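Local coordinates for glycoside hydrolase family protein (Novosphingobium sp. PP1Y, PDB 6Q2F), which acts as an alpha-L-rhamnosidase, probably releasing terminal alpha-L-rhamnose units from glycosides by hydrolysis, at residues 155-160 with 437-442; 212-217 with 410-415; 168-173 with 423-428. All coordinates share one frame; numbering follows the deposited sequence.

Interaction 1: residues 155-160 with 437-442; sequences WSETTL and HWRVLR
An antiparallel pair of strands forms one border of a four-stranded sheet: 155-160 belongs to the outermost strand and 437-442 to the inner strand beside it. Three hydrogen-bonded pairs, Ser156 with Arg442, Thr158 with Val440 and Leu160 with Trp438, give six backbone bonds; Val440 N to Thr158 O, at 2.8 Å, is nearly straight (174°). Side chains alternate between faces.

On the face carrying Glu157, Thr159, Arg439 and Leu441, a salt bridge runs diagonally across the strands. Arg439, with CG anti to its backbone N (chi1 -162°) and a bend at chi2, turns its NE/NH2 edge to the carboxylate of Glu157. NH2 donates within the guanidinium plane to Glu157 OE2 over 3.1 Å, meeting it from above the carboxylate plane, whereas the NE bond to OE1 is weak; the two planes are twisted 48° apart. Thr159 crosses His437 obliquely, CG2 3.6 Å from NE2, while His437 ND1 is hydrogen-bonded to Asp218.

On the other face Leu160 CB meets CB of the buried Trp438 at 3.8 Å, apolar against apolar. A water donates to Val440 O at 3.0 Å and to Ser156 OG, which is also hydrogen-bonded to Ala171 O; the hydroxyls of Ser156 and Thr158 suit the place because both share this water. Arg442 runs out fully extended to a salt bridge with Glu208. Alternating hydrogen-bonded and non-hydrogen-bonded pairs are the signature of an antiparallel beta-sheet.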
# COMPACT_ATOMS: atom_id res chain seq x y z
N TRP A 155 -1.15 -29.38 -15.30
CA TRP A 155 -0.65 -30.75 -15.37
C TRP A 155 -1.74 -31.69 -15.85
O TRP A 155 -2.93 -31.43 -15.68
CB TRP A 155 -0.14 -31.24 -14.00
CG TRP A 155 -1.16 -31.13 -12.93
CD1 TRP A 155 -2.05 -32.09 -12.55
CD2 TRP A 155 -1.42 -29.99 -12.11
NE1 TRP A 155 -2.85 -31.61 -11.53
CE2 TRP A 155 -2.48 -30.32 -11.24
CE3 TRP A 155 -0.86 -28.72 -12.02
CZ2 TRP A 155 -2.99 -29.43 -10.29
CZ3 TRP A 155 -1.37 -27.81 -11.07
CH2 TRP A 155 -2.43 -28.18 -10.23
N SER A 156 -1.29 -32.80 -16.45
CA SER A 156 -2.09 -33.99 -16.65
C SER A 156 -1.45 -35.14 -15.89
O SER A 156 -0.25 -35.10 -15.58
CB SER A 156 -2.21 -34.36 -18.13
OG SER A 156 -1.00 -34.95 -18.58
N GLU A 157 -2.26 -36.13 -15.56
CA GLU A 157 -1.85 -37.29 -14.81
C GLU A 157 -2.19 -38.61 -15.46
O GLU A 157 -3.22 -38.77 -16.04
CB GLU A 157 -2.61 -37.30 -13.54
CG GLU A 157 -1.96 -36.60 -12.40
CD GLU A 157 -2.58 -37.03 -11.11
OE1 GLU A 157 -3.07 -38.19 -11.04
OE2 GLU A 157 -2.58 -36.22 -10.17
N THR A 158 -1.31 -39.56 -15.31
CA THR A 158 -1.55 -40.87 -15.90
C THR A 158 -1.04 -41.94 -14.94
O THR A 158 -0.19 -41.67 -14.09
CB THR A 158 -0.87 -40.99 -17.28
OG1 THR A 158 -1.24 -39.86 -18.08
CG2 THR A 158 -1.33 -42.24 -18.01
N THR A 159 -1.60 -43.14 -15.06
CA THR A 159 -1.16 -44.28 -14.26
C THR A 159 -0.57 -45.35 -15.17
O THR A 159 -0.99 -45.51 -16.32
CB THR A 159 -2.32 -44.87 -13.46
OG1 THR A 159 -3.40 -45.16 -14.34
CG2 THR A 159 -2.79 -43.88 -12.40
N LEU A 160 0.43 -46.07 -14.64
CA LEU A 160 1.09 -47.16 -15.34
C LEU A 160 1.32 -48.32 -14.39
O LEU A 160 1.33 -48.16 -13.17
CB LEU A 160 2.45 -46.73 -15.92
CG LEU A 160 2.43 -45.85 -17.15
CD1 LEU A 160 3.87 -45.61 -17.60
CD2 LEU A 160 1.61 -46.52 -18.24
N HIS A 437 1.49 -48.99 -8.09
CA HIS A 437 1.60 -48.67 -9.51
C HIS A 437 2.33 -47.34 -9.71
O HIS A 437 2.68 -46.64 -8.75
CB HIS A 437 0.21 -48.64 -10.18
CG HIS A 437 -0.67 -47.52 -9.72
ND1 HIS A 437 -1.47 -47.61 -8.59
CD2 HIS A 437 -0.93 -46.31 -10.27
CE1 HIS A 437 -2.16 -46.50 -8.45
NE2 HIS A 437 -1.85 -45.69 -9.45
N TRP A 438 2.57 -47.02 -10.98
CA TRP A 438 3.27 -45.80 -11.35
C TRP A 438 2.29 -44.67 -11.60
O TRP A 438 1.20 -44.87 -12.15
CB TRP A 438 4.13 -46.02 -12.60
CG TRP A 438 5.43 -46.70 -12.33
CD1 TRP A 438 5.75 -48.00 -12.58
CD2 TRP A 438 6.60 -46.10 -11.76
NE1 TRP A 438 7.05 -48.25 -12.20
CE2 TRP A 438 7.59 -47.10 -11.69
CE3 TRP A 438 6.91 -44.82 -11.30
CZ2 TRP A 438 8.86 -46.85 -11.18
CZ3 TRP A 438 8.17 -44.57 -10.79
CH2 TRP A 438 9.13 -45.59 -10.74
N ARG A 439 2.73 -43.47 -11.29
CA ARG A 439 1.99 -42.30 -11.59
C ARG A 439 2.91 -41.43 -12.38
O ARG A 439 4.00 -41.18 -11.99
CB ARG A 439 1.60 -41.60 -10.32
CG ARG A 439 0.48 -40.63 -10.48
CD ARG A 439 -0.26 -40.65 -9.19
NE ARG A 439 -0.96 -39.43 -8.94
CZ ARG A 439 -1.41 -39.09 -7.75
NH1 ARG A 439 -1.24 -39.88 -6.71
NH2 ARG A 439 -2.06 -37.94 -7.61
N VAL A 440 2.43 -40.97 -13.52
CA VAL A 440 3.21 -40.13 -14.37
C VAL A 440 2.54 -38.78 -14.44
O VAL A 440 1.41 -38.65 -14.79
CB VAL A 440 3.33 -40.72 -15.76
CG1 VAL A 440 4.25 -39.89 -16.61
CG2 VAL A 440 3.82 -42.13 -15.67
N LEU A 441 3.32 -37.78 -14.09
CA LEU A 441 2.87 -36.43 -14.05
C LEU A 441 3.49 -35.62 -15.15
O LEU A 441 4.69 -35.52 -15.25
CB LEU A 441 3.28 -35.87 -12.71
CG LEU A 441 2.74 -34.58 -12.18
CD1 LEU A 441 1.30 -34.46 -12.56
CD2 LEU A 441 2.86 -34.59 -10.69
N ARG A 442 2.65 -35.03 -15.98
CA ARG A 442 3.14 -34.20 -17.02
C ARG A 442 2.83 -32.78 -16.60
O ARG A 442 1.70 -32.37 -16.54
CB ARG A 442 2.52 -34.52 -18.37
CG ARG A 442 3.05 -33.64 -19.46
CD ARG A 442 2.58 -34.08 -20.83
NE ARG A 442 2.98 -33.15 -21.86
CZ ARG A 442 2.57 -33.23 -23.11
NH1 ARG A 442 1.76 -34.19 -23.48
NH2 ARG A 442 2.97 -32.35 -23.99
O HOH W 1 0.56 -37.56 -17.42

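Interaction 2: residues 212-217 with 410-415; sequences LAFPVP and DSVIDL
The short strand 413-414 borders the same four-stranded antiparallel sheet on strand 206-217, and the pairing here is brief. The sheet lies in the region inserted between barrel strands 127-131 and 497-502.

Backbone bonds come first. Ala213 and Ile413 form a hydrogen-bonded pair: Ala213 N donates to Ile413 O at 2.9 Å, and Ile413 N returns a short bond of 2.6 Å to Ala213 O, almost along the C=O axis and nearly straight (170°). The pairing continues through the backbone of Leu415 with Val211. In the other direction the next position of this kind would fall to Pro215, whose ring nitrogen carries no hydrogen to give, and there 410-411 is still part of a 3-10 segment.

Apolar contacts fill in around these bonds. Val412, with CG1 anti to its backbone N (chi1 176°), spreads its two methyls along the strand: CG1 reaches Leu212 CB at 4.1 Å and CG2 reaches Phe214 CB at 3.8 Å. A branched residue suits this place because it serves two neighbours at once. Phe214 holds CG in the crowded position between N and the carbonyl carbon (chi1 49°), its ring leading away from Val412. On the face of Ala213 and Ile413, the small Ala213 methyl leaves room for Leu415 CD1 at 3.6 Å, with Trp427 packed against both residues.

Polar bonds of the side chains lead outward: Asp414 OD1 is hydrogen-bonded to Thr416, and OD2 forms a salt bridge with Arg529. The tightest carbon contact is Pro215 CD against Ser411 CB, 3.5 Å apart.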
# COMPACT_ATOMS: atom_id res chain seq x y z
N LEU A 212 7.42 -36.19 -14.66
CA LEU A 212 7.89 -36.88 -13.47
C LEU A 212 7.08 -38.16 -13.31
O LEU A 212 5.89 -38.21 -13.63
CB LEU A 212 7.75 -36.02 -12.22
CG LEU A 212 8.43 -34.66 -12.27
CD1 LEU A 212 8.01 -33.85 -11.07
CD2 LEU A 212 9.97 -34.83 -12.34
N ALA A 213 7.75 -39.20 -12.84
CA ALA A 213 7.09 -40.44 -12.49
C ALA A 213 7.52 -40.83 -11.09
O ALA A 213 8.65 -40.56 -10.67
CB ALA A 213 7.42 -41.57 -13.48
N PHE A 214 6.61 -41.46 -10.36
CA PHE A 214 6.89 -41.87 -9.00
C PHE A 214 5.93 -42.98 -8.63
O PHE A 214 4.80 -43.01 -9.12
CB PHE A 214 6.76 -40.69 -8.03
CG PHE A 214 5.50 -39.89 -8.19
CD1 PHE A 214 4.36 -40.23 -7.49
CD2 PHE A 214 5.45 -38.80 -9.05
CE1 PHE A 214 3.18 -39.50 -7.62
CE2 PHE A 214 4.28 -38.07 -9.19
CZ PHE A 214 3.14 -38.42 -8.47
N PRO A 215 6.36 -43.92 -7.80
CA PRO A 215 5.48 -45.01 -7.38
C PRO A 215 4.41 -44.50 -6.43
O PRO A 215 4.60 -43.52 -5.70
CB PRO A 215 6.41 -46.00 -6.67
CG PRO A 215 7.81 -45.57 -7.07
CD PRO A 215 7.73 -44.10 -7.28
N VAL A 216 3.27 -45.18 -6.45
CA VAL A 216 2.11 -44.74 -5.68
C VAL A 216 1.36 -46.02 -5.32
O VAL A 216 1.42 -47.00 -6.08
CB VAL A 216 1.27 -43.73 -6.49
CG1 VAL A 216 2.04 -42.46 -6.77
CG2 VAL A 216 0.72 -44.35 -7.77
N PRO A 217 0.69 -46.08 -4.17
CA PRO A 217 0.02 -47.33 -3.79
C PRO A 217 -1.32 -47.48 -4.51
O PRO A 217 -2.06 -46.52 -4.71
CB PRO A 217 -0.19 -47.16 -2.28
CG PRO A 217 -0.33 -45.69 -2.11
CD PRO A 217 0.61 -45.06 -3.11
N ASP A 410 13.06 -39.49 -3.14
CA ASP A 410 14.07 -40.23 -3.89
C ASP A 410 13.47 -41.16 -4.93
O ASP A 410 14.16 -41.52 -5.90
CB ASP A 410 14.95 -41.03 -2.93
CG ASP A 410 15.72 -40.13 -1.98
OD1 ASP A 410 16.17 -39.05 -2.43
OD2 ASP A 410 15.87 -40.49 -0.79
N SER A 411 12.20 -41.54 -4.77
CA SER A 411 11.53 -42.39 -5.76
C SER A 411 11.14 -41.63 -7.02
O SER A 411 10.85 -42.27 -8.03
CB SER A 411 10.26 -42.99 -5.16
OG SER A 411 10.49 -43.52 -3.87
N VAL A 412 11.09 -40.30 -6.98
CA VAL A 412 10.60 -39.55 -8.13
C VAL A 412 11.64 -39.57 -9.24
O VAL A 412 12.83 -39.31 -9.01
CB VAL A 412 10.25 -38.11 -7.74
CG1 VAL A 412 9.82 -37.32 -8.99
CG2 VAL A 412 9.15 -38.10 -6.69
N ILE A 413 11.19 -39.88 -10.45
CA ILE A 413 12.06 -40.00 -11.62
C ILE A 413 11.72 -38.90 -12.61
O ILE A 413 10.55 -38.63 -12.87
CB ILE A 413 11.93 -41.38 -12.29
CG1 ILE A 413 12.37 -42.49 -11.33
CG2 ILE A 413 12.76 -41.44 -13.55
CD1 ILE A 413 12.08 -43.88 -11.87
N ASP A 414 12.75 -38.27 -13.16
CA ASP A 414 12.59 -37.23 -14.17
C ASP A 414 12.62 -37.87 -15.54
O ASP A 414 13.68 -38.22 -16.06
CB ASP A 414 13.70 -36.19 -14.03
CG ASP A 414 13.46 -34.98 -14.91
OD1 ASP A 414 12.58 -35.05 -15.80
OD2 ASP A 414 14.15 -33.96 -14.71
N LEU A 415 11.44 -37.99 -16.16
CA LEU A 415 11.31 -38.55 -17.50
C LEU A 415 11.24 -37.47 -18.59
O LEU A 415 10.79 -37.77 -19.70
CB LEU A 415 10.05 -39.41 -17.58
CG LEU A 415 9.95 -40.60 -16.64
CD1 LEU A 415 8.62 -41.32 -16.83
CD2 LEU A 415 11.12 -41.54 -16.90

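Interaction 3: residues 168-173 with 423-428; sequences GRLASP and GTLDWA
The peptide plane joining Gly423 to Thr424 is the flat group on which this contact rests. Over one of its faces lies the aliphatic start of Arg169, with CG 3.6 Å from Gly423 C. At its oxygen end, in the carbonyl plane, Leu170 N donates to Gly423 O at 2.7 Å, a short but bent bond (137°). The indole of Trp427 takes its partners elsewhere, meeting Trp438 edge-to-face.

Gly423 suits its place twice over: a side chain there would strike Arg169 CD and would also be jammed against the preceding carbonyl oxygen. Gly423 O further receives Arg169 CA in a CA-H...O contact of 3.1 Å, and Gly168 O receives Thr424 CA at 3.3 Å. Thr424 CG2 lies beside Arg169 CG at 3.9 Å, methyl against methylene. Inward, Leu170 CD1 and Leu425 CD2 cross obliquely at 4.2 Å, a loose apolar contact that Leu170 extends onto Val440 and Thr158 of the sheet.

With a single conventional hydrogen bond, the two loops adhere chiefly through glycine backbone and hydrocarbon, a chemistry that depends on close approach of the two backbones rather than on regular strand pairing.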
# COMPACT_ATOMS: atom_id res chain seq x y z
N GLY A 168 1.30 -45.11 -26.33
CA GLY A 168 0.48 -43.97 -26.67
C GLY A 168 1.07 -42.67 -26.18
O GLY A 168 2.27 -42.52 -25.91
N ARG A 169 0.19 -41.69 -26.04
CA ARG A 169 0.59 -40.33 -25.77
C ARG A 169 0.21 -39.91 -24.36
O ARG A 169 -0.89 -40.19 -23.88
CB ARG A 169 -0.04 -39.38 -26.78
CG ARG A 169 0.52 -39.55 -28.18
CD ARG A 169 0.08 -38.38 -29.02
NE ARG A 169 -1.36 -38.28 -29.20
CZ ARG A 169 -2.04 -38.91 -30.15
NH1 ARG A 169 -1.40 -39.68 -31.03
NH2 ARG A 169 -3.35 -38.78 -30.23
N LEU A 170 1.14 -39.22 -23.70
CA LEU A 170 0.81 -38.50 -22.48
C LEU A 170 -0.15 -37.37 -22.81
O LEU A 170 0.19 -36.49 -23.60
CB LEU A 170 2.07 -37.94 -21.82
CG LEU A 170 2.79 -38.82 -20.81
CD1 LEU A 170 3.94 -38.04 -20.20
CD2 LEU A 170 1.84 -39.30 -19.74
N ALA A 171 -1.34 -37.41 -22.21
CA ALA A 171 -2.31 -36.33 -22.37
C ALA A 171 -1.65 -34.97 -22.12
O ALA A 171 -0.94 -34.79 -21.13
CB ALA A 171 -3.48 -36.53 -21.40
N SER A 172 -1.88 -34.05 -23.04
CA SER A 172 -1.37 -32.70 -22.90
C SER A 172 -1.99 -32.02 -21.68
O SER A 172 -3.18 -32.19 -21.41
CB SER A 172 -1.67 -31.90 -24.17
OG SER A 172 -0.99 -32.41 -25.30
N PRO A 173 -1.20 -31.29 -20.90
CA PRO A 173 -1.78 -30.43 -19.86
C PRO A 173 -2.68 -29.37 -20.47
O PRO A 173 -2.51 -29.00 -21.64
CB PRO A 173 -0.54 -29.79 -19.20
CG PRO A 173 0.56 -30.72 -19.50
CD PRO A 173 0.26 -31.29 -20.86
N GLY A 423 3.98 -36.54 -28.43
CA GLY A 423 3.19 -36.82 -27.25
C GLY A 423 3.47 -38.17 -26.63
O GLY A 423 3.01 -38.44 -25.51
N THR A 424 4.22 -39.03 -27.32
CA THR A 424 4.55 -40.35 -26.82
C THR A 424 5.66 -40.28 -25.79
O THR A 424 6.49 -39.36 -25.78
CB THR A 424 4.97 -41.25 -27.98
OG1 THR A 424 6.10 -40.66 -28.63
CG2 THR A 424 3.82 -41.42 -28.98
N LEU A 425 5.67 -41.28 -24.91
CA LEU A 425 6.67 -41.38 -23.85
C LEU A 425 7.39 -42.72 -23.99
O LEU A 425 6.75 -43.77 -23.94
CB LEU A 425 6.01 -41.27 -22.47
CG LEU A 425 6.92 -41.32 -21.24
CD1 LEU A 425 7.67 -40.01 -21.08
CD2 LEU A 425 6.08 -41.63 -20.02
N ASP A 426 8.69 -42.69 -24.25
CA ASP A 426 9.45 -43.91 -24.43
C ASP A 426 10.09 -44.28 -23.09
O ASP A 426 11.16 -43.82 -22.78
CB ASP A 426 10.45 -43.65 -25.57
CG ASP A 426 11.81 -44.27 -25.36
OD1 ASP A 426 11.91 -45.44 -24.95
OD2 ASP A 426 12.80 -43.60 -25.68
N TRP A 427 9.42 -45.13 -22.33
CA TRP A 427 9.87 -45.51 -20.99
C TRP A 427 9.53 -46.95 -20.68
O TRP A 427 8.43 -47.42 -20.95
CB TRP A 427 9.26 -44.58 -19.94
CG TRP A 427 9.73 -44.80 -18.55
CD1 TRP A 427 11.02 -44.95 -18.14
CD2 TRP A 427 8.92 -44.82 -17.37
NE1 TRP A 427 11.06 -45.10 -16.77
CE2 TRP A 427 9.78 -45.02 -16.28
CE3 TRP A 427 7.55 -44.70 -17.13
CZ2 TRP A 427 9.32 -45.10 -14.97
CZ3 TRP A 427 7.09 -44.79 -15.84
CH2 TRP A 427 7.97 -44.99 -14.77
N ALA A 428 10.50 -47.65 -20.09
CA ALA A 428 10.27 -48.98 -19.54
C ALA A 428 10.01 -48.82 -18.05
O ALA A 428 10.94 -48.62 -17.27
CB ALA A 428 11.45 -49.90 -19.82

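Interactions 1 and 2 hold opposite borders of one four-stranded sheet, and their inner strands, 436-447 and 206-217, are neighbours in it, joined by backbone hydrogen bonds such as that between Leu441 and Leu212. Interaction 3 joins two loops lying against that sheet. Chemistry follows position: interaction 1, the most extensive, has regular backbone bonding and an ion pair on the face of the exposed Glu157, interaction 2 fewer backbone bonds and mostly apolar side chains with none of its touching residues exposed, and interaction 3 backbone contacts of a buried and an exposed glycine beside a leucine pair. Trp427 of 423-428 touches residues of both other interactions, so all three form one connected region.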